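Local coordinates for protein ORF14 (Streptomyces clavuligerus, PDB 2WPW) that binds acetyl coenzyme A and, as a tandem GCN5-related N-acetyltransferase, probably transfers acyl groups to an acceptor substrate, at residues G6-V11 against W62-G67; A29-T34 against Q89-P94; V125-P130 against R327-T332. All coordinates share one frame; numbering follows the deposited sequence.

Overall arrangement
From the N terminus, strand 8-12 leads into helix 18-33, and the chain comes back as strand 57-66 to pair with strand 8-12, closing the loop of interaction 1. Before that loop closes, helix 18-33 has opened interaction 2, which is completed only when strand 84-92 arrives beside the acetyl coenzyme A; the two contacts therefore cross, their centres about 16 Å apart. Interaction 3 comes afterwards in series. It joins strand 120-127, the neighbour of strand 84-92, to strand 323-334, spanning nearly 200 residues. Together the contacts tie an outer strand, the cofactor-binding strand and its neighbour to the last strand of a tandem GNAT chain.

Interaction 1 of 3, residues G6-V11 against W62-G67; sequences GELEFV and WVVRSG
Trp62 meets Phe10 and Val11 at one end of the contact between strands 8-12 and 57-66, the first two strands of the GNAT fold, paired antiparallel although two helices lie between them. It illustrates how backbone bonds set a register that side chains exploit on two faces. With CG beside the backbone N (chi1 -68°), the Trp62 indole swings toward the partner strand: CE3 lies 3.5 Å from Val11 C, and Phe10 O comes up at the ring edge. The indole NE1 is bonded to Asp60. Val63 makes a reciprocal pair of bonds with Val11, Val11 N to Val63 O and Val63 N to Val11 O, both 2.7 Å and almost straight. At Val64 the pairing is non-hydrogen-bonded, and its side chain runs beside that of Phe10, pointing the same way. Val64 CG2 sits over the middle of the Phe10 ring, 3.5 Å from the centroid and 7° off the ring normal, a CH-pi contact. Leu8, on the same face as Phe10, touches Val64 CG2 through CB, while helix 101-115 covers this face, Ile101 packing on Leu8 and Val64 and Leu105 on Phe10. Arg65 turns to the other face with Glu9. Their backbones are linked twice, Arg65 N to Glu9 O at 2.7 Å and Glu9 N to Arg65 O at 2.8 Å. The side chains lie abreast: Glu9 OE2 rests against the aliphatic part of the arginine, 3.0 Å from Arg65 CD. The carboxylate and guanidinium planes are 54° apart and Glu9 OE2 stays 4.2 Å from Arg65 NH1, beyond a salt bridge, so any attraction is probably modest. The bend in the Arg65 chain brings NH1 against Val11 CG2. Ser66 OG stands 3.7 Å from O of the poorly ordered Glu7, too far for a hydrogen bond.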
loop_
_atom_site.group_PDB
_atom_site.type_symbol
_atom_site.label_atom_id
_atom_site.label_comp_id
_atom_site.label_asym_id
_atom_site.label_seq_id
_atom_site.Cartn_x
_atom_site.Cartn_y
_atom_site.Cartn_z
ATOM N N GLY A 6 10.276 18.461 28.216
ATOM C CA GLY A 6 9.532 19.699 28.434
ATOM C C GLY A 6 8.467 19.870 27.353
ATOM O O GLY A 6 7.272 19.646 27.573
ATOM N N GLU A 7 8.916 20.262 26.170
ATOM C CA GLU A 7 8.028 20.539 25.062
ATOM C C GLU A 7 7.177 19.295 24.692
ATOM O O GLU A 7 5.953 19.362 24.754
ATOM C CB GLU A 7 8.859 21.061 23.878
ATOM C CG GLU A 7 8.086 21.864 22.848
ATOM C CD GLU A 7 8.907 22.177 21.584
ATOM O OE1 GLU A 7 8.428 21.865 20.449
ATOM O OE2 GLU A 7 10.026 22.736 21.745
ATOM N N LEU A 8 7.813 18.169 24.345
ATOM C CA LEU A 8 7.122 17.021 23.713
ATOM C C LEU A 8 6.943 15.799 24.585
ATOM O O LEU A 8 7.870 15.358 25.260
ATOM C CB LEU A 8 7.851 16.555 22.442
ATOM C CG LEU A 8 8.013 17.593 21.344
ATOM C CD1 LEU A 8 9.291 17.351 20.509
ATOM C CD2 LEU A 8 6.739 17.618 20.508
ATOM N N GLU A 9 5.748 15.219 24.486
ATOM C CA GLU A 9 5.428 13.959 25.149
ATOM C C GLU A 9 5.145 12.739 24.224
ATOM O O GLU A 9 4.238 12.762 23.387
ATOM C CB GLU A 9 4.246 14.176 26.068
ATOM C CG GLU A 9 4.061 13.042 27.000
ATOM C CD GLU A 9 2.711 13.103 27.639
ATOM O OE1 GLU A 9 2.486 12.364 28.651
ATOM O OE2 GLU A 9 1.888 13.909 27.116
ATOM N N PHE A 10 5.904 11.671 24.403
ATOM C CA PHE A 10 5.700 10.445 23.611
ATOM C C PHE A 10 4.629 9.519 24.214
ATOM O O PHE A 10 4.734 9.083 25.340
ATOM C CB PHE A 10 7.046 9.727 23.387
ATOM C CG PHE A 10 7.948 10.459 22.437
ATOM C CD1 PHE A 10 7.957 10.158 21.091
ATOM C CD2 PHE A 10 8.731 11.503 22.879
ATOM C CE1 PHE A 10 8.740 10.840 20.218
ATOM C CE2 PHE A 10 9.524 12.205 21.996
ATOM C CZ PHE A 10 9.527 11.858 20.649
ATOM N N VAL A 11 3.574 9.238 23.474
ATOM C CA VAL A 11 2.546 8.382 24.032
ATOM C C VAL A 11 2.238 7.299 23.015
ATOM O O VAL A 11 2.083 7.606 21.858
ATOM C CB VAL A 11 1.204 9.125 24.312
ATOM C CG1 VAL A 11 0.141 8.096 24.618
ATOM C CG2 VAL A 11 1.305 10.041 25.474
ATOM N N TRP A 62 3.066 5.126 17.815
ATOM C CA TRP A 62 3.240 6.196 18.792
ATOM C C TRP A 62 2.674 7.525 18.333
ATOM O O TRP A 62 2.654 7.867 17.148
ATOM C CB TRP A 62 4.741 6.416 19.128
ATOM C CG TRP A 62 5.335 5.303 19.865
ATOM C CD1 TRP A 62 5.663 4.097 19.368
ATOM C CD2 TRP A 62 5.619 5.262 21.250
ATOM N NE1 TRP A 62 6.155 3.290 20.342
ATOM C CE2 TRP A 62 6.155 3.988 21.521
ATOM C CE3 TRP A 62 5.512 6.201 22.299
ATOM C CZ2 TRP A 62 6.600 3.607 22.807
ATOM C CZ3 TRP A 62 5.941 5.829 23.573
ATOM C CH2 TRP A 62 6.481 4.525 23.815
ATOM N N VAL A 63 2.284 8.318 19.308
ATOM C CA VAL A 63 1.913 9.688 19.051
ATOM C C VAL A 63 2.783 10.612 19.931
ATOM O O VAL A 63 3.195 10.233 21.037
ATOM C CB VAL A 63 0.422 9.835 19.318
ATOM C CG1 VAL A 63 0.118 11.109 19.929
ATOM C CG2 VAL A 63 -0.422 9.535 17.997
ATOM N N VAL A 64 3.092 11.802 19.438
ATOM C CA VAL A 64 3.829 12.728 20.239
ATOM C C VAL A 64 2.921 13.937 20.468
ATOM O O VAL A 64 2.214 14.391 19.532
ATOM C CB VAL A 64 5.192 13.093 19.549
ATOM C CG1 VAL A 64 5.060 14.288 18.697
ATOM C CG2 VAL A 64 6.208 13.383 20.535
ATOM N N ARG A 65 2.927 14.450 21.704
ATOM C CA ARG A 65 2.109 15.640 22.044
ATOM C C ARG A 65 2.806 16.871 22.611
ATOM O O ARG A 65 3.754 16.805 23.431
ATOM C CB ARG A 65 0.927 15.302 22.952
ATOM C CG ARG A 65 1.153 14.097 23.774
ATOM C CD ARG A 65 -0.008 13.870 24.754
ATOM N NE ARG A 65 -1.204 13.307 24.138
ATOM C CZ ARG A 65 -2.043 12.499 24.773
ATOM N NH1 ARG A 65 -1.813 12.147 26.027
ATOM N NH2 ARG A 65 -3.096 12.023 24.130
ATOM N N SER A 66 2.302 17.994 22.124
ATOM C CA SER A 66 2.626 19.281 22.663
ATOM C C SER A 66 1.369 19.874 23.287
ATOM O O SER A 66 0.308 19.981 22.650
ATOM C CB SER A 66 3.144 20.201 21.589
ATOM O OG SER A 66 4.014 21.118 22.181
ATOM N N GLY A 67 1.494 20.207 24.560
ATOM C CA GLY A 67 0.398 20.797 25.298
ATOM C C GLY A 67 -0.804 19.893 25.474
ATOM O O GLY A 67 -1.916 20.377 25.594
#

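Interaction 2 of 3, residues A29-T34 against Q89-P94. With ACO (acetyl coenzyme *a), chain E.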
loop_
_atom_site.group_PDB
_atom_site.type_symbol
_atom_site.label_atom_id
_atom_site.label_comp_id
_atom_site.label_asym_id
_atom_site.label_seq_id
_atom_site.Cartn_x
_atom_site.Cartn_y
_atom_site.Cartn_z
ATOM N N ALA A 29 -5.954 13.852 8.456
ATOM C CA ALA A 29 -6.837 14.569 7.570
ATOM C C ALA A 29 -6.223 15.933 7.216
ATOM O O ALA A 29 -6.263 16.349 6.049
ATOM C CB ALA A 29 -8.268 14.754 8.185
ATOM N N LEU A 30 -5.665 16.613 8.231
ATOM C CA LEU A 30 -5.133 17.998 8.045
ATOM C C LEU A 30 -3.894 17.928 7.144
ATOM O O LEU A 30 -3.828 18.610 6.107
ATOM C CB LEU A 30 -4.785 18.647 9.372
ATOM C CG LEU A 30 -4.359 20.112 9.355
ATOM C CD1 LEU A 30 -5.438 21.048 8.844
ATOM C CD2 LEU A 30 -3.939 20.557 10.742
ATOM N N ALA A 31 -2.958 17.047 7.496
ATOM C CA ALA A 31 -1.721 16.828 6.714
ATOM C C ALA A 31 -1.995 16.517 5.249
ATOM O O ALA A 31 -1.329 17.063 4.354
ATOM C CB ALA A 31 -0.847 15.728 7.327
ATOM N N ALA A 32 -2.976 15.646 4.989
ATOM C CA ALA A 32 -3.211 15.216 3.613
ATOM C C ALA A 32 -3.588 16.409 2.740
ATOM O O ALA A 32 -3.301 16.384 1.547
ATOM C CB ALA A 32 -4.265 14.126 3.514
ATOM N N GLU A 33 -4.164 17.457 3.325
ATOM C CA GLU A 33 -4.600 18.630 2.514
ATOM C C GLU A 33 -3.462 19.265 1.811
ATOM O O GLU A 33 -3.635 19.697 0.700
ATOM C CB GLU A 33 -5.415 19.661 3.303
ATOM C CG GLU A 33 -6.613 19.006 3.985
ATOM C CD GLU A 33 -7.829 19.935 4.207
ATOM O OE1 GLU A 33 -7.655 21.103 4.587
ATOM O OE2 GLU A 33 -8.985 19.451 4.037
ATOM N N THR A 34 -2.275 19.230 2.403
ATOM C CA THR A 34 -1.082 19.718 1.735
ATOM C C THR A 34 -0.001 18.662 1.513
ATOM O O THR A 34 1.161 18.993 1.428
ATOM C CB THR A 34 -0.445 20.912 2.498
ATOM O OG1 THR A 34 -0.167 20.537 3.860
ATOM C CG2 THR A 34 -1.388 22.106 2.459
ATOM N N GLN A 89 4.966 5.326 9.237
ATOM C CA GLN A 89 4.482 6.711 9.306
ATOM C C GLN A 89 5.396 7.539 10.205
ATOM O O GLN A 89 5.780 7.112 11.341
ATOM C CB GLN A 89 2.988 6.759 9.751
ATOM C CG GLN A 89 2.460 8.176 10.240
ATOM C CD GLN A 89 0.995 8.160 10.709
ATOM O OE1 GLN A 89 0.087 8.498 9.941
ATOM N NE2 GLN A 89 0.754 7.686 11.918
ATOM N N LEU A 90 5.762 8.702 9.696
ATOM C CA LEU A 90 6.492 9.665 10.462
ATOM C C LEU A 90 5.991 11.029 10.016
ATOM O O LEU A 90 6.432 11.552 8.993
ATOM C CB LEU A 90 7.986 9.494 10.251
ATOM C CG LEU A 90 8.895 10.170 11.277
ATOM C CD1 LEU A 90 10.269 9.502 11.218
ATOM C CD2 LEU A 90 8.892 11.678 10.967
ATOM N N LEU A 91 5.048 11.588 10.786
ATOM C CA LEU A 91 4.217 12.691 10.339
ATOM C C LEU A 91 4.112 13.815 11.373
ATOM O O LEU A 91 3.852 13.567 12.536
ATOM C CB LEU A 91 2.813 12.142 10.091
ATOM C CG LEU A 91 1.743 13.128 9.671
ATOM C CD1 LEU A 91 2.203 13.986 8.544
ATOM C CD2 LEU A 91 0.370 12.402 9.295
ATOM N N VAL A 92 4.345 15.057 10.958
ATOM C CA VAL A 92 4.300 16.220 11.868
ATOM C C VAL A 92 3.145 17.155 11.450
ATOM O O VAL A 92 2.935 17.356 10.248
ATOM C CB VAL A 92 5.636 16.928 11.837
ATOM C CG1 VAL A 92 5.627 18.220 12.638
ATOM C CG2 VAL A 92 6.733 15.972 12.325
ATOM N N HIS A 93 2.335 17.626 12.417
ATOM C CA HIS A 93 1.266 18.616 12.149
ATOM C C HIS A 93 1.832 19.715 11.232
ATOM O O HIS A 93 2.867 20.283 11.534
ATOM C CB HIS A 93 0.831 19.213 13.460
ATOM C CG HIS A 93 -0.359 20.132 13.380
ATOM N ND1 HIS A 93 -1.533 19.883 14.064
ATOM C CD2 HIS A 93 -0.531 21.344 12.789
ATOM C CE1 HIS A 93 -2.393 20.868 13.856
ATOM N NE2 HIS A 93 -1.814 21.767 13.086
ATOM N N PRO A 94 1.181 19.979 10.087
ATOM C CA PRO A 94 1.711 20.909 9.073
ATOM C C PRO A 94 1.861 22.363 9.594
ATOM O O PRO A 94 2.517 23.200 8.942
ATOM C CB PRO A 94 0.700 20.832 7.889
ATOM C CG PRO A 94 -0.593 20.338 8.495
ATOM C CD PRO A 94 -0.112 19.395 9.686
HETATM N N1A ACO E . 12.790 21.236 3.751
HETATM C C2A ACO E . 14.101 21.151 3.885
HETATM N N3A ACO E . 14.646 20.568 4.948
HETATM C C4A ACO E . 13.906 20.006 5.895
HETATM C C5A ACO E . 12.528 20.051 5.783
HETATM C C6A ACO E . 11.974 20.703 4.655
HETATM N N6A ACO E . 10.664 20.819 4.397
HETATM N N7A ACO E . 12.030 19.417 6.856
HETATM C C8A ACO E . 13.052 18.980 7.598
HETATM N N9A ACO E . 14.201 19.342 7.004
HETATM C C1B ACO E . 15.554 19.009 7.502
HETATM C C2B ACO E . 16.290 20.264 7.841
HETATM O O2B ACO E . 17.677 19.988 7.771
HETATM C C3B ACO E . 15.929 20.461 9.282
HETATM O O3B ACO E . 17.078 20.964 9.944
HETATM P P3B ACO E . 16.808 22.139 11.075
HETATM O O7A ACO E . 18.106 22.896 11.705
HETATM O O8A ACO E . 15.479 22.988 10.901
HETATM O O9A ACO E . 17.071 22.927 9.841
HETATM C C4B ACO E . 15.543 19.074 9.821
HETATM O O4B ACO E . 15.567 18.178 8.704
HETATM C C5B ACO E . 14.076 19.240 9.981
HETATM O O5B ACO E . 13.724 18.715 11.150
HETATM P P1A ACO E . 12.339 19.042 11.747
HETATM O O1A ACO E . 12.182 17.890 12.796
HETATM O O2A ACO E . 12.079 20.379 12.374
HETATM O O3A ACO E . 11.247 18.940 10.637
HETATM P P2A ACO E . 9.641 18.658 10.764
HETATM O O4A ACO E . 8.997 19.938 10.001
HETATM O O5A ACO E . 9.181 18.263 12.100
HETATM O O6A ACO E . 9.587 17.417 9.642
HETATM C CBP ACO E . 8.451 15.918 8.041
HETATM C CCP ACO E . 8.576 16.526 9.496
HETATM C CDP ACO E . 9.767 16.574 7.714
HETATM C CEP ACO E . 8.377 14.572 8.810
HETATM C CAP ACO E . 7.159 16.784 7.780
HETATM O OAP ACO E . 7.460 17.547 6.643
HETATM C C9P ACO E . 5.968 15.849 7.540
HETATM O O9P ACO E . 5.348 15.322 8.494
HETATM N N8P ACO E . 5.726 15.629 6.231
HETATM C C7P ACO E . 4.670 14.759 5.740
HETATM C C6P ACO E . 4.938 13.304 6.135
HETATM C C5P ACO E . 6.245 12.781 5.556
HETATM O O5P ACO E . 6.552 13.063 4.408
HETATM N N4P ACO E . 6.953 11.956 6.341
HETATM C C3P ACO E . 8.132 11.171 5.870
HETATM C C2P ACO E . 9.483 11.876 6.011
HETATM S S1P ACO E . 10.827 10.805 5.369
HETATM C C ACO E . 11.136 9.662 6.704
HETATM O O ACO E . 10.495 9.717 7.755
HETATM C CH3 ACO E . 12.240 8.651 6.561
#
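Leu30, near the end of helix 18-33, lays a methyl over one face of the His93 ring, with CD2 3.4 Å from NE2. Carrying CG anti to the backbone N (chi1 -174°) lets the leucine reach both residues of the turn that follows strand 84-92, for Leu30 CG also lies 3.9 Å from Pro94 CG. Ala31 points its CB inward and meets Leu91 CD1 at 3.7 Å. The short side chain lets the helix backbone come close to the Pro94 turn, Ala31 CA passing near the Pro94 ring. At Thr34 the contact fades: OG1 lies 4.1 Å from Pro94 CB, a grazing touch. No hydrogen bond crosses between the segments; they meet by van der Waals packing.

The principle at work is division of labour within one strand. Leu91 CD1, the methyl that meets Ala31, is also 3.4 Å from O9P of the acetyl coenzyme A, so the helix packs on a side chain touching the cofactor. The strand backbone supplies two hydrogen bonds: Val92 N donates to O9P at 2.7 Å, and the cofactor N4P donates to Leu90 O at 2.7 Å with an N-H...O angle of 171°. Val92 points away from helix 18-33; its methyls pack on the cofactor, near O5A and CCP, and on Ile101 and Leu105 of helix 101-115. The backbone N atoms of Arg98, Gly100, Gly102 and Arg103 bind the same molecule. A pantetheine arm bonded like an extra strand to the backbone, followed by a glycine-rich turn, is the hallmark of the GNAT acetyl-CoA site.

Interaction 3 of 3, residues V125-P130 against R327-T332; sequences VVESLP and RWVFWT
Trp331 and Glu127 both carry CG anti to the carbonyl carbon, beside the backbone N (chi1 -57° and -51°), and these torsions bring indole and carboxylate together beside Val125 and Val329. Val125 CG2 lies over one face of the indole, 3.3 Å from Trp331 CD1, in a CH-pi contact with the five-membered ring. Glu127 OE2 approaches the same ring at its edge: the bond from Trp331 NE1 is weak, 3.3 Å long and bent to 133°. Glu127 crosses Val329 at about a right angle, its OE2 resting 3.2 Å from Val329 CG2. The main partner of this oxygen is Arg150, in a salt bridge, the indole N-H being a lesser grip. A leucine in place of Trp331 would probably rob Val125 CG2 of the ring face beneath it and Glu127 OE2 of that lesser grip, setting the carboxylate freer to turn.

The backbones pair antiparallel, two bonds joining Val125 and Val329 and two more Glu127 and Arg327, with Glu127 N to Arg327 O 2.8 Å. Beyond them Leu129 CD1 leans on the extended Arg327 chain, 3.5 Å from CG, while the guanidinium goes on to a salt bridge with Glu308. On the other face Val126 CG2 touches the Trp328 ring, which stacks on His158.

The principle is insertion: strand 323-334, from late in the chain, runs between strands 120-127 and 149-162, the place a single GNAT domain normally fills with its own last strand, consistent with strand exchange between the two halves. The Val125 side chain lies about 4 Å from the acetyl coenzyme A (nearest atoms), so strand 120-127 borders the cofactor site. Helix 138-146 covers the face of Val125, Glu127 and Trp331, with Pro139 on Val125, Ala140 on Glu127 and Trp331, and Ala143 on Trp331.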
loop_
_atom_site.group_PDB
_atom_site.type_symbol
_atom_site.label_atom_id
_atom_site.label_comp_id
_atom_site.label_asym_id
_atom_site.label_seq_id
_atom_site.Cartn_x
_atom_site.Cartn_y
_atom_site.Cartn_z
ATOM N N VAL A 125 9.620 7.117 0.447
ATOM C CA VAL A 125 9.642 8.579 0.478
ATOM C C VAL A 125 9.132 9.077 -0.845
ATOM O O VAL A 125 9.630 8.637 -1.878
ATOM C CB VAL A 125 11.094 9.102 0.715
ATOM C CG1 VAL A 125 11.183 10.649 0.653
ATOM C CG2 VAL A 125 11.659 8.550 2.034
ATOM N N VAL A 126 8.165 10.002 -0.843
ATOM C CA VAL A 126 7.604 10.462 -2.134
ATOM C C VAL A 126 8.511 11.461 -2.818
ATOM O O VAL A 126 8.829 12.476 -2.210
ATOM C CB VAL A 126 6.217 11.103 -1.961
ATOM C CG1 VAL A 126 5.731 11.651 -3.314
ATOM C CG2 VAL A 126 5.241 10.058 -1.388
ATOM N N GLU A 127 8.951 11.176 -4.052
ATOM C CA GLU A 127 9.794 12.125 -4.784
ATOM C C GLU A 127 9.324 12.265 -6.193
ATOM O O GLU A 127 8.270 11.729 -6.563
ATOM C CB GLU A 127 11.238 11.700 -4.807
ATOM C CG GLU A 127 11.743 11.375 -3.435
ATOM C CD GLU A 127 13.269 11.339 -3.367
ATOM O OE1 GLU A 127 13.850 12.391 -3.704
ATOM O OE2 GLU A 127 13.851 10.272 -2.978
ATOM N N SER A 128 10.109 12.969 -6.987
ATOM C CA SER A 128 9.684 13.356 -8.312
ATOM C C SER A 128 10.084 12.346 -9.336
ATOM O O SER A 128 11.152 11.745 -9.253
ATOM C CB SER A 128 10.297 14.710 -8.706
ATOM O OG SER A 128 9.620 15.717 -8.024
ATOM N N LEU A 129 9.226 12.191 -10.324
ATOM C CA LEU A 129 9.559 11.400 -11.466
ATOM C C LEU A 129 10.331 12.296 -12.448
ATOM O O LEU A 129 9.926 13.438 -12.691
ATOM C CB LEU A 129 8.262 10.956 -12.097
ATOM C CG LEU A 129 8.013 9.479 -12.374
ATOM C CD1 LEU A 129 8.842 8.589 -11.474
ATOM C CD2 LEU A 129 6.483 9.170 -12.309
ATOM N N PRO A 130 11.433 11.778 -13.037
ATOM C CA PRO A 130 12.306 12.560 -13.905
ATOM C C PRO A 130 11.591 13.591 -14.765
ATOM O O PRO A 130 12.148 14.669 -14.987
ATOM C CB PRO A 130 12.951 11.496 -14.798
ATOM C CG PRO A 130 13.123 10.324 -13.904
ATOM C CD PRO A 130 11.887 10.373 -12.954
ATOM N N ARG A 327 7.003 9.389 -7.529
ATOM C CA ARG A 327 8.020 8.329 -7.464
ATOM C C ARG A 327 8.183 7.859 -6.010
ATOM O O ARG A 327 8.506 8.658 -5.166
ATOM C CB ARG A 327 9.343 8.873 -8.019
ATOM C CG ARG A 327 10.331 7.785 -8.421
ATOM C CD ARG A 327 11.744 8.300 -8.719
ATOM N NE ARG A 327 12.663 7.168 -8.892
ATOM C CZ ARG A 327 13.966 7.205 -8.597
ATOM N NH1 ARG A 327 14.537 8.303 -8.132
ATOM N NH2 ARG A 327 14.705 6.143 -8.766
ATOM N N TRP A 328 7.936 6.577 -5.725
ATOM C CA TRP A 328 8.013 6.033 -4.397
ATOM C C TRP A 328 9.426 5.494 -4.114
ATOM O O TRP A 328 9.682 4.349 -4.383
ATOM C CB TRP A 328 6.959 4.926 -4.253
ATOM C CG TRP A 328 5.558 5.456 -4.040
ATOM C CD1 TRP A 328 5.172 6.779 -4.072
ATOM C CD2 TRP A 328 4.346 4.700 -3.856
ATOM N NE1 TRP A 328 3.839 6.884 -3.882
ATOM C CE2 TRP A 328 3.292 5.640 -3.730
ATOM C CE3 TRP A 328 4.053 3.322 -3.735
ATOM C CZ2 TRP A 328 1.956 5.261 -3.488
ATOM C CZ3 TRP A 328 2.729 2.932 -3.501
ATOM C CH2 TRP A 328 1.690 3.904 -3.363
ATOM N N VAL A 329 10.338 6.335 -3.603
ATOM C CA VAL A 329 11.761 5.982 -3.411
ATOM C C VAL A 329 12.021 5.263 -2.049
ATOM O O VAL A 329 11.440 5.634 -1.053
ATOM C CB VAL A 329 12.642 7.241 -3.488
ATOM C CG1 VAL A 329 14.164 6.867 -3.539
ATOM C CG2 VAL A 329 12.208 8.153 -4.667
ATOM N N PHE A 330 12.861 4.221 -2.030
ATOM C CA PHE A 330 13.113 3.468 -0.777
ATOM C C PHE A 330 14.385 3.915 -0.091
ATOM O O PHE A 330 15.419 4.041 -0.723
ATOM C CB PHE A 330 13.162 1.948 -1.051
ATOM C CG PHE A 330 11.961 1.464 -1.799
ATOM C CD1 PHE A 330 10.686 1.662 -1.278
ATOM C CD2 PHE A 330 12.082 0.904 -3.051
ATOM C CE1 PHE A 330 9.543 1.280 -1.987
ATOM C CE2 PHE A 330 10.942 0.504 -3.764
ATOM C CZ PHE A 330 9.668 0.712 -3.232
ATOM N N TRP A 331 14.316 4.133 1.210
ATOM C CA TRP A 331 15.489 4.568 1.943
ATOM C C TRP A 331 15.743 3.624 3.098
ATOM O O TRP A 331 14.850 2.915 3.553
ATOM C CB TRP A 331 15.394 6.034 2.435
ATOM C CG TRP A 331 15.167 7.121 1.389
ATOM C CD1 TRP A 331 14.174 7.154 0.435
ATOM C CD2 TRP A 331 15.874 8.375 1.251
ATOM N NE1 TRP A 331 14.261 8.316 -0.323
ATOM C CE2 TRP A 331 15.276 9.087 0.162
ATOM C CE3 TRP A 331 16.977 8.949 1.908
ATOM C CZ2 TRP A 331 15.727 10.335 -0.269
ATOM C CZ3 TRP A 331 17.424 10.213 1.483
ATOM C CH2 TRP A 331 16.787 10.894 0.404
ATOM N N THR A 332 16.998 3.583 3.537
ATOM C CA THR A 332 17.413 2.753 4.661
ATOM C C THR A 332 18.332 3.617 5.512
ATOM O O THR A 332 18.910 4.613 5.038
ATOM C CB THR A 332 18.266 1.522 4.251
ATOM O OG1 THR A 332 19.319 1.967 3.420
ATOM C CG2 THR A 332 17.484 0.494 3.454
#